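Local coordinates for methyl-accepting chemotaxis protein (Vibrio parahaemolyticus, PDB 4EXO), which is a chemoreceptor whose periplasmic Cache (PAS-like) domain binds pyruvate and probably relays small-molecule signals across the membrane to the chemotaxis machinery, at residues L18-M22 with L125-E129; A28-L32 with A44-L49; F54-Y59 with T140-I144; D88-V94 with L109-W113. All coordinates share one frame; numbering follows the deposited sequence.

Interaction 1 lays helix 2-28 on the antiparallel sheet at strand 120-131. Interactions 3 and 4 involve the strands flanking that one, 136-143 and 108-115; the centres of interactions 1 and 3 lie about 10 Å apart, those of 3 and 4 about 16 Å. Along the chain, interactions 1 and 3 alternate their segments, 28-32 with 44-49 closes before 54-59 begins, and both segments of interaction 4 fall between those of interaction 1 and also between those of interaction 3. Interaction 2 stands apart, its centre about 28 Å from that of interaction 4. Helix 2-28, the short helices and the 54-59 loop meet the second subunit, while the pyruvic acid lies by interactions 3 and 4.

Interaction 1 (L18-M22 with L125-E129); sequences LKAYM and LGYAE
Leu125 opens the strand's side of the contact: its CG lies 4.2 Å from Leu18 CD1, a branched aliphatic pair suited to the buried layer between helix and sheet. Tyr127 carries most of the strand's share. Its CG stands anti to the backbone N (chi1 176°), which turns the ring to the helix; its CB meets Leu18 CB at 3.9 Å as the two side chains slide past each other in opposite directions. Lys19 runs crosswise to the ring, laying CG over one face, 4.3 Å from the centroid, while Met22, a selenomethionine, brings CB to the ring edge at CE2. Lysine suits this place because its long chain can cross the ring and, bent at chi4, still return NZ to Tyr127 OH, a hydrogen bond of 3.1 Å. The same hydroxyl donates to Glu129 OE2 on its anti lone pair, at 2.7 Å, so donor and acceptor together fix the phenol. Glu129, extended beyond CG, runs alongside Met22, whose CG comes 3.4 Å from Glu129 CD. A water donates to both Glu129 OE2 and Lys19 O, joining carboxylate to helix backbone. A long N-terminal helix laid across an antiparallel sheet is characteristic of the single Cache domain of chemoreceptors.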
loop_
_atom_site.group_PDB
_atom_site.type_symbol
_atom_site.label_atom_id
_atom_site.label_comp_id
_atom_site.label_asym_id
_atom_site.label_seq_id
_atom_site.Cartn_x
_atom_site.Cartn_y
_atom_site.Cartn_z
ATOM N N LEU A 18 -8.077 -3.642 -3.619
ATOM C CA LEU A 18 -8.019 -4.241 -2.290
ATOM C C LEU A 18 -6.931 -5.310 -2.211
ATOM O O LEU A 18 -6.216 -5.409 -1.226
ATOM C CB LEU A 18 -9.391 -4.809 -1.904
ATOM C CG LEU A 18 -10.429 -3.750 -1.459
ATOM C CD1 LEU A 18 -11.777 -4.400 -1.407
ATOM C CD2 LEU A 18 -10.028 -3.196 -0.063
ATOM N N LYS A 19 -6.825 -6.145 -3.232
ATOM C CA LYS A 19 -5.762 -7.170 -3.240
ATOM C C LYS A 19 -4.353 -6.554 -3.212
ATOM O O LYS A 19 -3.457 -7.060 -2.538
ATOM C CB LYS A 19 -5.957 -8.150 -4.412
ATOM C CG LYS A 19 -7.191 -9.063 -4.156
ATOM C CD LYS A 19 -7.358 -10.145 -5.192
ATOM C CE LYS A 19 -8.303 -11.259 -4.674
ATOM N NZ LYS A 19 -7.639 -12.379 -3.869
ATOM N N ALA A 20 -4.169 -5.455 -3.927
ATOM C CA ALA A 20 -2.904 -4.695 -3.917
ATOM C C ALA A 20 -2.611 -4.091 -2.549
ATOM O O ALA A 20 -1.498 -4.207 -2.022
ATOM C CB ALA A 20 -2.925 -3.564 -4.991
ATOM N N TYR A 21 -3.598 -3.415 -1.975
ATOM C CA TYR A 21 -3.397 -2.812 -0.647
ATOM C C TYR A 21 -3.079 -3.880 0.375
ATOM O O TYR A 21 -2.212 -3.673 1.227
ATOM C CB TYR A 21 -4.675 -2.077 -0.198
ATOM C CG TYR A 21 -5.097 -0.926 -1.137
ATOM C CD1 TYR A 21 -4.139 -0.139 -1.764
ATOM C CD2 TYR A 21 -6.445 -0.634 -1.349
ATOM C CE1 TYR A 21 -4.495 0.922 -2.589
ATOM C CE2 TYR A 21 -6.824 0.427 -2.173
ATOM C CZ TYR A 21 -5.847 1.194 -2.781
ATOM O OH TYR A 21 -6.204 2.224 -3.618
HETATM N N MSE A 22 -3.797 -5.020 0.307
HETATM C CA MSE A 22 -3.515 -6.108 1.240
HETATM C C MSE A 22 -2.062 -6.588 1.068
HETATM O O MSE A 22 -1.362 -6.816 2.058
HETATM C CB MSE A 22 -4.486 -7.301 1.057
HETATM C CG MSE A 22 -4.211 -8.487 2.017
HETATM SE SE MSE A 22 -4.281 -8.028 3.943
HETATM C CE MSE A 22 -6.009 -7.179 3.930
ATOM N N LEU A 125 -17.050 -2.769 1.407
ATOM C CA LEU A 125 -16.623 -4.066 0.894
ATOM C C LEU A 125 -15.282 -4.389 1.541
ATOM O O LEU A 125 -14.310 -3.708 1.301
ATOM C CB LEU A 125 -16.510 -4.057 -0.629
ATOM C CG LEU A 125 -15.860 -5.317 -1.267
ATOM C CD1 LEU A 125 -16.683 -6.572 -0.910
ATOM C CD2 LEU A 125 -15.779 -5.129 -2.778
ATOM N N GLY A 126 -15.256 -5.410 2.387
ATOM C CA GLY A 126 -14.030 -5.791 3.096
ATOM C C GLY A 126 -13.288 -6.884 2.375
ATOM O O GLY A 126 -13.875 -7.620 1.580
ATOM N N TYR A 127 -11.991 -6.966 2.625
ATOM C CA TYR A 127 -11.135 -7.977 2.022
ATOM C C TYR A 127 -10.136 -8.398 3.116
ATOM O O TYR A 127 -9.508 -7.560 3.747
ATOM C CB TYR A 127 -10.413 -7.470 0.752
ATOM C CG TYR A 127 -9.468 -8.554 0.246
ATOM C CD1 TYR A 127 -9.974 -9.740 -0.277
ATOM C CD2 TYR A 127 -8.086 -8.427 0.408
ATOM C CE1 TYR A 127 -9.112 -10.773 -0.687
ATOM C CE2 TYR A 127 -7.210 -9.444 -0.013
ATOM C CZ TYR A 127 -7.749 -10.614 -0.547
ATOM O OH TYR A 127 -6.927 -11.620 -0.972
ATOM N N ALA A 128 -10.055 -9.700 3.387
ATOM C CA ALA A 128 -9.186 -10.243 4.430
ATOM C C ALA A 128 -8.337 -11.464 3.959
ATOM O O ALA A 128 -8.781 -12.290 3.093
ATOM C CB ALA A 128 -10.032 -10.588 5.696
ATOM N N GLU A 129 -7.105 -11.524 4.486
ATOM C CA GLU A 129 -6.189 -12.631 4.255
ATOM C C GLU A 129 -5.761 -13.202 5.601
ATOM O O GLU A 129 -5.632 -12.474 6.607
ATOM C CB GLU A 129 -4.980 -12.183 3.404
ATOM C CG GLU A 129 -5.301 -12.152 1.887
ATOM C CD GLU A 129 -4.091 -11.715 0.981
ATOM O OE1 GLU A 129 -2.935 -11.629 1.524
ATOM O OE2 GLU A 129 -4.346 -11.451 -0.250
HETATM O O HOH W 1 -2.997 -9.720 -2.013
#

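Interaction 2 (A28-L32 with A44-L49); sequences AIKPL and AAKEIL
Ile29 holds CG1 between its backbone N and carbonyl carbon (chi1 64°), which leaves CG2 to face Ala45 and Leu49; Leu32, with CG beside the backbone N (chi1 -69°), extends CD1 toward Ala44, Ala45 and Ile48. The Ile29 and Leu49 side chains cross at about a right angle, Ile29 CG2 meeting Leu49 CG at 3.7 Å, and Ala45 CB lies 3.9 Å from Ile29 CG2. Leu32 and Ile48 reach toward each other tip to tip, CD1 to CD1 at 3.7 Å. Alanines suit the near side of helix 42-51 because their short side chains admit the larger ones: Ala45 lets Leu32 CD1 come within 3.6 Å of Ala45 N, and Ala44 CB rests 3.9 Å from Leu32 CD1. Ala28 adds a looser touch, its CB 4.3 Å from Ile48 CG2. Trp134 packs on both Ile29 and Ala45, and Ile48 meets Ile48 of the second subunit, so the cluster extends into the dimer interface. Between the two segments the side chains that meet are all aliphatic, which implies that shape and the exclusion of water, with no directional bond, hold the junction of helices 2-28 and 30-34 against helix 42-51.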
loop_
_atom_site.group_PDB
_atom_site.type_symbol
_atom_site.label_atom_id
_atom_site.label_comp_id
_atom_site.label_asym_id
_atom_site.label_seq_id
_atom_site.Cartn_x
_atom_site.Cartn_y
_atom_site.Cartn_z
ATOM N N ALA A 28 4.827 -5.288 4.006
ATOM C CA ALA A 28 5.431 -4.335 4.942
ATOM C C ALA A 28 5.888 -4.993 6.242
ATOM O O ALA A 28 6.903 -4.566 6.821
ATOM C CB ALA A 28 4.496 -3.141 5.235
ATOM N N ILE A 29 5.139 -6.009 6.707
ATOM C CA ILE A 29 5.467 -6.691 7.966
ATOM C C ILE A 29 6.205 -8.007 7.733
ATOM O O ILE A 29 6.503 -8.729 8.667
ATOM C CB ILE A 29 4.203 -6.918 8.845
ATOM C CG1 ILE A 29 3.225 -7.869 8.133
ATOM C CG2 ILE A 29 3.553 -5.542 9.179
ATOM C CD1 ILE A 29 2.318 -8.691 9.043
ATOM N N LYS A 30 6.513 -8.323 6.479
ATOM C CA LYS A 30 7.142 -9.617 6.185
ATOM C C LYS A 30 8.481 -9.886 6.930
ATOM O O LYS A 30 8.687 -10.990 7.440
ATOM C CB LYS A 30 7.275 -9.814 4.667
ATOM C CG LYS A 30 7.722 -11.196 4.277
ATOM C CD LYS A 30 7.389 -11.511 2.818
ATOM C CE LYS A 30 7.724 -12.990 2.518
ATOM N NZ LYS A 30 9.177 -13.216 2.577
ATOM N N PRO A 31 9.384 -8.885 7.002
ATOM C CA PRO A 31 10.654 -9.101 7.741
ATOM C C PRO A 31 10.374 -9.514 9.185
ATOM O O PRO A 31 10.966 -10.483 9.686
ATOM C CB PRO A 31 11.301 -7.714 7.731
ATOM C CG PRO A 31 10.761 -7.073 6.467
ATOM C CD PRO A 31 9.334 -7.544 6.382
ATOM N N LEU A 32 9.418 -8.831 9.820
ATOM C CA LEU A 32 9.005 -9.165 11.187
ATOM C C LEU A 32 8.313 -10.524 11.314
ATOM O O LEU A 32 8.638 -11.321 12.219
ATOM C CB LEU A 32 8.097 -8.063 11.729
ATOM C CG LEU A 32 8.700 -6.694 12.019
ATOM C CD1 LEU A 32 7.579 -5.639 12.188
ATOM C CD2 LEU A 32 9.597 -6.700 13.252
ATOM N N ALA A 44 5.520 -4.977 17.166
ATOM C CA ALA A 44 6.132 -4.115 16.149
ATOM C C ALA A 44 5.338 -4.113 14.820
ATOM O O ALA A 44 5.245 -3.077 14.125
ATOM C CB ALA A 44 7.600 -4.536 15.908
ATOM N N ALA A 45 4.799 -5.281 14.457
ATOM C CA ALA A 45 3.963 -5.379 13.252
ATOM C C ALA A 45 2.655 -4.608 13.431
ATOM O O ALA A 45 2.205 -3.934 12.508
ATOM C CB ALA A 45 3.684 -6.831 12.905
ATOM N N LYS A 46 2.025 -4.717 14.600
ATOM C CA LYS A 46 0.851 -3.891 14.886
ATOM C C LYS A 46 1.087 -2.419 14.697
ATOM O O LYS A 46 0.239 -1.748 14.113
ATOM C CB LYS A 46 0.292 -4.086 16.316
ATOM C CG LYS A 46 -0.341 -5.416 16.584
ATOM C CD LYS A 46 -0.746 -5.486 18.082
ATOM C CE LYS A 46 -1.664 -4.305 18.466
ATOM N NZ LYS A 46 -2.144 -4.383 19.889
ATOM N N GLU A 47 2.224 -1.912 15.161
ATOM C CA GLU A 47 2.506 -0.480 15.053
ATOM C C GLU A 47 2.641 0.039 13.615
ATOM O O GLU A 47 2.234 1.179 13.297
ATOM C CB GLU A 47 3.714 -0.137 15.925
ATOM C CG GLU A 47 3.371 -0.352 17.390
ATOM C CD GLU A 47 4.555 -0.198 18.309
ATOM O OE1 GLU A 47 5.580 0.378 17.867
ATOM O OE2 GLU A 47 4.445 -0.649 19.471
ATOM N N ILE A 48 3.178 -0.804 12.739
ATOM C CA ILE A 48 3.256 -0.502 11.321
ATOM C C ILE A 48 1.858 -0.566 10.675
ATOM O O ILE A 48 1.445 0.354 9.962
ATOM C CB ILE A 48 4.205 -1.490 10.580
ATOM C CG1 ILE A 48 5.657 -1.285 11.073
ATOM C CG2 ILE A 48 4.082 -1.279 9.077
ATOM C CD1 ILE A 48 6.569 -2.423 10.733
ATOM N N LEU A 49 1.124 -1.644 10.921
ATOM C CA LEU A 49 -0.150 -1.798 10.178
ATOM C C LEU A 49 -1.187 -0.770 10.628
ATOM O O LEU A 49 -1.988 -0.299 9.822
ATOM C CB LEU A 49 -0.712 -3.204 10.361
ATOM C CG LEU A 49 0.062 -4.354 9.669
ATOM C CD1 LEU A 49 -0.309 -5.677 10.335
ATOM C CD2 LEU A 49 -0.273 -4.359 8.186
#

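Interaction 3 (F54-Y59 with T140-I144); sequences FESDGY and TGIYI. With PYR (pyruvic acid), chain B.
The carbonyl oxygen Tyr59 O receives Thr140 OG1 in a hydrogen bond of 2.7 Å, the donor standing 47° out of the carbonyl plane, and Thr140 CA approaches that oxygen as well, at 3.4 Å. Threonine suits the place because its hydroxyl sits on CB, close to the backbone; with OG1 anti to the backbone N (chi1 -179°), it reaches both this carbonyl and the edge of Phe54, whose CE2 is 3.2 Å from Thr140 OG1. Gly141 O lies near the plane of the Phe54 ring at its edge, while Gly58 CA sits over one face, toward its rim; glycine, with no side chain, lets that CA lie against the ring. Water bridges the remaining backbone: one molecule donates to Asp57 O and Gly141 O and accepts from Tyr59 N, and a second donates to Gly141 O, with a weak bond to Asp57 O. Asp57 O lies at the edge of the Tyr143 ring, 3.4 Å from CE2. At the pocket end, Tyr59 OH donates to PYR OXT at 2.6 Å, a phenol reaching the carboxylate in the plane of its own ring; Lys124, Tyr63 and His72 also bind the ligand. Tyr143 OH is hydrogen-bonded to His114 O and Lys124. The loop between helix 42-51 and strand 61-63 thus lies against strand 136-143, with helix 2-28 contributing Leu18 to Thr140 and Tyr21 to a stack on Phe54.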
loop_
_atom_site.group_PDB
_atom_site.type_symbol
_atom_site.label_atom_id
_atom_site.label_comp_id
_atom_site.label_asym_id
_atom_site.label_seq_id
_atom_site.Cartn_x
_atom_site.Cartn_y
_atom_site.Cartn_z
ATOM N N PHE A 54 -4.320 4.053 2.839
ATOM C CA PHE A 54 -4.346 4.366 1.406
ATOM C C PHE A 54 -5.302 5.521 1.046
ATOM O O PHE A 54 -5.354 5.957 -0.112
ATOM C CB PHE A 54 -4.607 3.112 0.540
ATOM C CG PHE A 54 -5.893 2.349 0.889
ATOM C CD1 PHE A 54 -7.108 2.695 0.299
ATOM C CD2 PHE A 54 -5.869 1.291 1.778
ATOM C CE1 PHE A 54 -8.313 1.973 0.608
ATOM C CE2 PHE A 54 -7.080 0.554 2.089
ATOM C CZ PHE A 54 -8.280 0.914 1.497
ATOM N N GLU A 55 -6.059 5.970 2.048
ATOM C CA GLU A 55 -6.871 7.192 2.037
ATOM C C GLU A 55 -7.404 7.317 3.468
ATOM O O GLU A 55 -7.185 6.440 4.314
ATOM C CB GLU A 55 -8.014 7.131 1.012
ATOM C CG GLU A 55 -8.967 5.927 1.211
ATOM C CD GLU A 55 -10.101 5.893 0.177
ATOM O OE1 GLU A 55 -10.973 6.788 0.222
ATOM O OE2 GLU A 55 -10.118 4.973 -0.669
ATOM N N SER A 56 -8.077 8.420 3.766
ATOM C CA SER A 56 -8.582 8.630 5.123
ATOM C C SER A 56 -9.440 7.466 5.631
ATOM O O SER A 56 -9.350 7.078 6.829
ATOM C CB SER A 56 -9.358 9.948 5.214
ATOM O OG SER A 56 -8.426 11.027 5.199
ATOM N N ASP A 57 -10.193 6.850 4.715
ATOM C CA ASP A 57 -11.079 5.736 5.095
ATOM C C ASP A 57 -10.450 4.363 4.828
ATOM O O ASP A 57 -11.140 3.362 4.881
ATOM C CB ASP A 57 -12.377 5.834 4.299
ATOM C CG ASP A 57 -13.243 7.013 4.754
ATOM O OD1 ASP A 57 -13.367 7.209 5.975
ATOM O OD2 ASP A 57 -13.798 7.722 3.895
ATOM N N GLY A 58 -9.164 4.345 4.514
ATOM C CA GLY A 58 -8.495 3.138 4.016
ATOM C C GLY A 58 -7.467 2.663 5.019
ATOM O O GLY A 58 -6.351 3.183 5.045
ATOM N N TYR A 59 -7.823 1.656 5.837
ATOM C CA TYR A 59 -7.012 1.255 6.994
ATOM C C TYR A 59 -7.131 -0.247 7.253
ATOM O O TYR A 59 -8.006 -0.917 6.667
ATOM C CB TYR A 59 -7.509 2.010 8.268
ATOM C CG TYR A 59 -8.951 1.640 8.639
ATOM C CD1 TYR A 59 -9.216 0.556 9.481
ATOM C CD2 TYR A 59 -10.041 2.350 8.098
ATOM C CE1 TYR A 59 -10.545 0.190 9.829
ATOM C CE2 TYR A 59 -11.391 2.018 8.426
ATOM C CZ TYR A 59 -11.619 0.925 9.304
ATOM O OH TYR A 59 -12.912 0.580 9.626
ATOM N N THR A 140 -8.931 -5.124 5.299
ATOM C CA THR A 140 -9.124 -3.718 5.027
ATOM C C THR A 140 -10.406 -3.644 4.194
ATOM O O THR A 140 -11.152 -4.638 4.103
ATOM C CB THR A 140 -7.888 -3.066 4.302
ATOM O OG1 THR A 140 -8.167 -1.657 4.106
ATOM C CG2 THR A 140 -7.642 -3.697 2.930
ATOM N N GLY A 141 -10.706 -2.496 3.600
ATOM C CA GLY A 141 -11.972 -2.382 2.854
ATOM C C GLY A 141 -12.087 -1.065 2.125
ATOM O O GLY A 141 -11.287 -0.148 2.350
ATOM N N ILE A 142 -13.054 -0.997 1.212
ATOM C CA ILE A 142 -13.405 0.252 0.519
ATOM C C ILE A 142 -14.884 0.548 0.797
ATOM O O ILE A 142 -15.702 -0.387 0.851
ATOM C CB ILE A 142 -13.122 0.131 -0.992
ATOM C CG1 ILE A 142 -11.618 -0.068 -1.216
ATOM C CG2 ILE A 142 -13.622 1.341 -1.767
ATOM C CD1 ILE A 142 -11.232 -0.210 -2.655
ATOM N N TYR A 143 -15.244 1.818 0.965
ATOM C CA TYR A 143 -16.655 2.143 1.256
ATOM C C TYR A 143 -17.430 2.303 -0.050
ATOM O O TYR A 143 -16.920 2.848 -1.015
ATOM C CB TYR A 143 -16.759 3.369 2.179
ATOM C CG TYR A 143 -16.250 3.002 3.574
ATOM C CD1 TYR A 143 -17.147 2.563 4.566
ATOM C CD2 TYR A 143 -14.895 3.037 3.886
ATOM C CE1 TYR A 143 -16.701 2.186 5.823
ATOM C CE2 TYR A 143 -14.434 2.657 5.148
ATOM C CZ TYR A 143 -15.333 2.241 6.108
ATOM O OH TYR A 143 -14.886 1.871 7.363
ATOM N N ILE A 144 -18.637 1.772 -0.111
ATOM C CA ILE A 144 -19.339 1.743 -1.394
ATOM C C ILE A 144 -20.552 2.672 -1.436
ATOM O O ILE A 144 -21.298 2.675 -2.431
ATOM C CB ILE A 144 -19.720 0.310 -1.833
ATOM C CG1 ILE A 144 -20.450 -0.442 -0.724
ATOM C CG2 ILE A 144 -18.465 -0.497 -2.231
ATOM C CD1 ILE A 144 -20.770 -1.858 -1.130
HETATM C C PYR B . -13.625 -2.883 10.219
HETATM O O PYR B . -14.204 -2.816 9.039
HETATM O OXT PYR B . -12.989 -1.822 10.675
HETATM C CA PYR B . -13.687 -4.061 10.998
HETATM O O3 PYR B . -13.094 -4.035 12.133
HETATM C CB PYR B . -14.433 -5.326 10.588
HETATM O O HOH W 2 -10.620 0.677 4.966
HETATM O O HOH W 3 -11.568 2.777 1.874
#

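Interaction 4 (D88-V94 with L109-W113); sequences DENGVAV and LYFSW. With PYR (pyruvic acid), chain B.
Asp88 reaches Ser112 with one carboxylate oxygen while the other ties together its own loop. OD2 accepts from Ser112 N at 2.9 Å, on the anti side and nearly straight (165° at the hydrogen). OD1 accepts from Asn90 N at 2.8 Å and from Val92 N at 2.9 Å, the two donors coming from opposite faces of the carboxylate plane. The bond to Asn90 N makes an Asx turn, superposed on the type I turn from Asp88 to Gly91; aspartate suits the site because its short chain, with chi1 at 73°, can satisfy loop and strand at once. Gly91 closes that turn with a positive phi. At the outer edge a water joins Ser112 OG to Glu89 OE1, weakly on the glutamate side. Deeper in, Val94 runs roughly perpendicular to Phe111 and sets CG1 over one ring face, 3.6 Å from the centroid, a CH-pi contact; that methyl also lies 3.9 Å from Trp113 CZ3. Leu109 CD2 touches Val94 O at 3.4 Å. Phe111 turns an edge to PYR O, and Trp113 turns one indole face to the ligand's carboxylate, with PYR C 3.3 Å from the ring plane, toward its rim. Val94, Phe111 and Trp113 thus form one wall of the pyruvate pocket, the ligand site of this Cache domain, where the loop leading into helix 94-104 meets edge strand 108-115.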
loop_
_atom_site.group_PDB
_atom_site.type_symbol
_atom_site.label_atom_id
_atom_site.label_comp_id
_atom_site.label_asym_id
_atom_site.label_seq_id
_atom_site.Cartn_x
_atom_site.Cartn_y
_atom_site.Cartn_z
ATOM N N ASP A 88 -23.821 -6.254 11.944
ATOM C CA ASP A 88 -24.056 -4.875 11.481
ATOM C C ASP A 88 -25.565 -4.553 11.507
ATOM O O ASP A 88 -26.376 -5.374 11.993
ATOM C CB ASP A 88 -23.383 -4.576 10.140
ATOM C CG ASP A 88 -24.083 -5.262 8.932
ATOM O OD1 ASP A 88 -25.220 -5.822 9.079
ATOM O OD2 ASP A 88 -23.503 -5.202 7.829
ATOM N N GLU A 89 -25.935 -3.364 11.016
ATOM C CA GLU A 89 -27.335 -2.913 11.056
ATOM C C GLU A 89 -28.269 -3.771 10.187
ATOM O O GLU A 89 -29.485 -3.702 10.365
ATOM C CB GLU A 89 -27.452 -1.443 10.603
ATOM C CG GLU A 89 -27.159 -1.250 9.117
ATOM C CD GLU A 89 -26.983 0.202 8.734
ATOM O OE1 GLU A 89 -25.975 0.807 9.162
ATOM O OE2 GLU A 89 -27.849 0.724 7.982
ATOM N N ASN A 90 -27.700 -4.570 9.266
ATOM C CA ASN A 90 -28.484 -5.457 8.380
ATOM C C ASN A 90 -28.428 -6.914 8.813
ATOM O O ASN A 90 -28.872 -7.810 8.082
ATOM C CB ASN A 90 -28.053 -5.321 6.912
ATOM C CG ASN A 90 -28.226 -3.915 6.406
ATOM O OD1 ASN A 90 -29.259 -3.285 6.680
ATOM N ND2 ASN A 90 -27.200 -3.376 5.737
ATOM N N GLY A 91 -27.856 -7.142 9.981
ATOM C CA GLY A 91 -27.747 -8.484 10.564
ATOM C C GLY A 91 -26.636 -9.320 9.956
ATOM O O GLY A 91 -26.668 -10.556 10.075
ATOM N N VAL A 92 -25.663 -8.680 9.299
ATOM C CA VAL A 92 -24.495 -9.422 8.766
ATOM C C VAL A 92 -23.542 -9.733 9.935
ATOM O O VAL A 92 -23.148 -8.812 10.663
ATOM C CB VAL A 92 -23.716 -8.651 7.657
ATOM C CG1 VAL A 92 -22.372 -9.452 7.265
ATOM C CG2 VAL A 92 -24.558 -8.454 6.413
ATOM N N ALA A 93 -23.187 -11.015 10.135
ATOM C CA ALA A 93 -22.212 -11.376 11.155
ATOM C C ALA A 93 -20.836 -11.067 10.595
ATOM O O ALA A 93 -20.206 -11.878 9.886
ATOM C CB ALA A 93 -22.337 -12.860 11.581
ATOM N N VAL A 94 -20.392 -9.845 10.867
ATOM C CA VAL A 94 -19.220 -9.291 10.188
ATOM C C VAL A 94 -17.913 -10.056 10.476
ATOM O O VAL A 94 -17.172 -10.387 9.543
ATOM C CB VAL A 94 -19.029 -7.760 10.567
ATOM C CG1 VAL A 94 -17.756 -7.159 9.877
ATOM C CG2 VAL A 94 -20.288 -6.965 10.174
ATOM N N LEU A 109 -16.175 -9.700 1.781
ATOM C CA LEU A 109 -17.449 -9.686 2.497
ATOM C C LEU A 109 -18.050 -8.286 2.410
ATOM O O LEU A 109 -17.341 -7.301 2.687
ATOM C CB LEU A 109 -17.260 -10.050 3.973
ATOM C CG LEU A 109 -18.568 -10.231 4.765
ATOM C CD1 LEU A 109 -19.338 -11.556 4.352
ATOM C CD2 LEU A 109 -18.329 -10.175 6.310
ATOM N N TYR A 110 -19.347 -8.197 2.060
ATOM C CA TYR A 110 -20.063 -6.900 2.123
ATOM C C TYR A 110 -20.675 -6.755 3.530
ATOM O O TYR A 110 -21.267 -7.703 4.062
ATOM C CB TYR A 110 -21.207 -6.834 1.096
ATOM C CG TYR A 110 -20.794 -6.658 -0.329
ATOM C CD1 TYR A 110 -20.569 -5.377 -0.852
ATOM C CD2 TYR A 110 -20.616 -7.767 -1.178
ATOM C CE1 TYR A 110 -20.190 -5.196 -2.186
ATOM C CE2 TYR A 110 -20.242 -7.595 -2.512
ATOM C CZ TYR A 110 -20.040 -6.297 -3.000
ATOM O OH TYR A 110 -19.669 -6.081 -4.298
ATOM N N PHE A 111 -20.541 -5.570 4.140
ATOM C CA PHE A 111 -21.119 -5.291 5.456
ATOM C C PHE A 111 -21.056 -3.781 5.649
ATOM O O PHE A 111 -20.442 -3.096 4.853
ATOM C CB PHE A 111 -20.347 -5.992 6.595
ATOM C CG PHE A 111 -18.866 -5.644 6.673
ATOM C CD1 PHE A 111 -18.416 -4.661 7.574
ATOM C CD2 PHE A 111 -17.911 -6.339 5.885
ATOM C CE1 PHE A 111 -17.020 -4.359 7.689
ATOM C CE2 PHE A 111 -16.543 -6.039 5.966
ATOM C CZ PHE A 111 -16.080 -5.040 6.867
ATOM N N SER A 112 -21.711 -3.283 6.695
ATOM C CA SER A 112 -21.631 -1.861 7.074
ATOM C C SER A 112 -20.769 -1.742 8.315
ATOM O O SER A 112 -20.765 -2.632 9.168
ATOM C CB SER A 112 -23.015 -1.285 7.352
ATOM O OG SER A 112 -23.725 -1.153 6.135
ATOM N N TRP A 113 -20.022 -0.643 8.386
ATOM C CA TRP A 113 -19.114 -0.378 9.478
ATOM C C TRP A 113 -18.937 1.145 9.587
ATOM O O TRP A 113 -19.169 1.905 8.616
ATOM C CB TRP A 113 -17.750 -1.055 9.230
ATOM C CG TRP A 113 -16.934 -1.182 10.487
ATOM C CD1 TRP A 113 -16.021 -0.265 10.980
ATOM C CD2 TRP A 113 -16.958 -2.269 11.425
ATOM N NE1 TRP A 113 -15.496 -0.725 12.167
ATOM C CE2 TRP A 113 -16.031 -1.960 12.450
ATOM C CE3 TRP A 113 -17.670 -3.493 11.484
ATOM C CZ2 TRP A 113 -15.806 -2.802 13.548
ATOM C CZ3 TRP A 113 -17.432 -4.342 12.581
ATOM C CH2 TRP A 113 -16.498 -4.000 13.586
HETATM C C PYR B . -13.625 -2.883 10.219
HETATM O O PYR B . -14.204 -2.816 9.039
HETATM O OXT PYR B . -12.989 -1.822 10.675
HETATM C CA PYR B . -13.687 -4.061 10.998
HETATM O O3 PYR B . -13.094 -4.035 12.133
HETATM C CB PYR B . -14.433 -5.326 10.588
HETATM O O HOH W 4 -24.766 1.483 6.405
#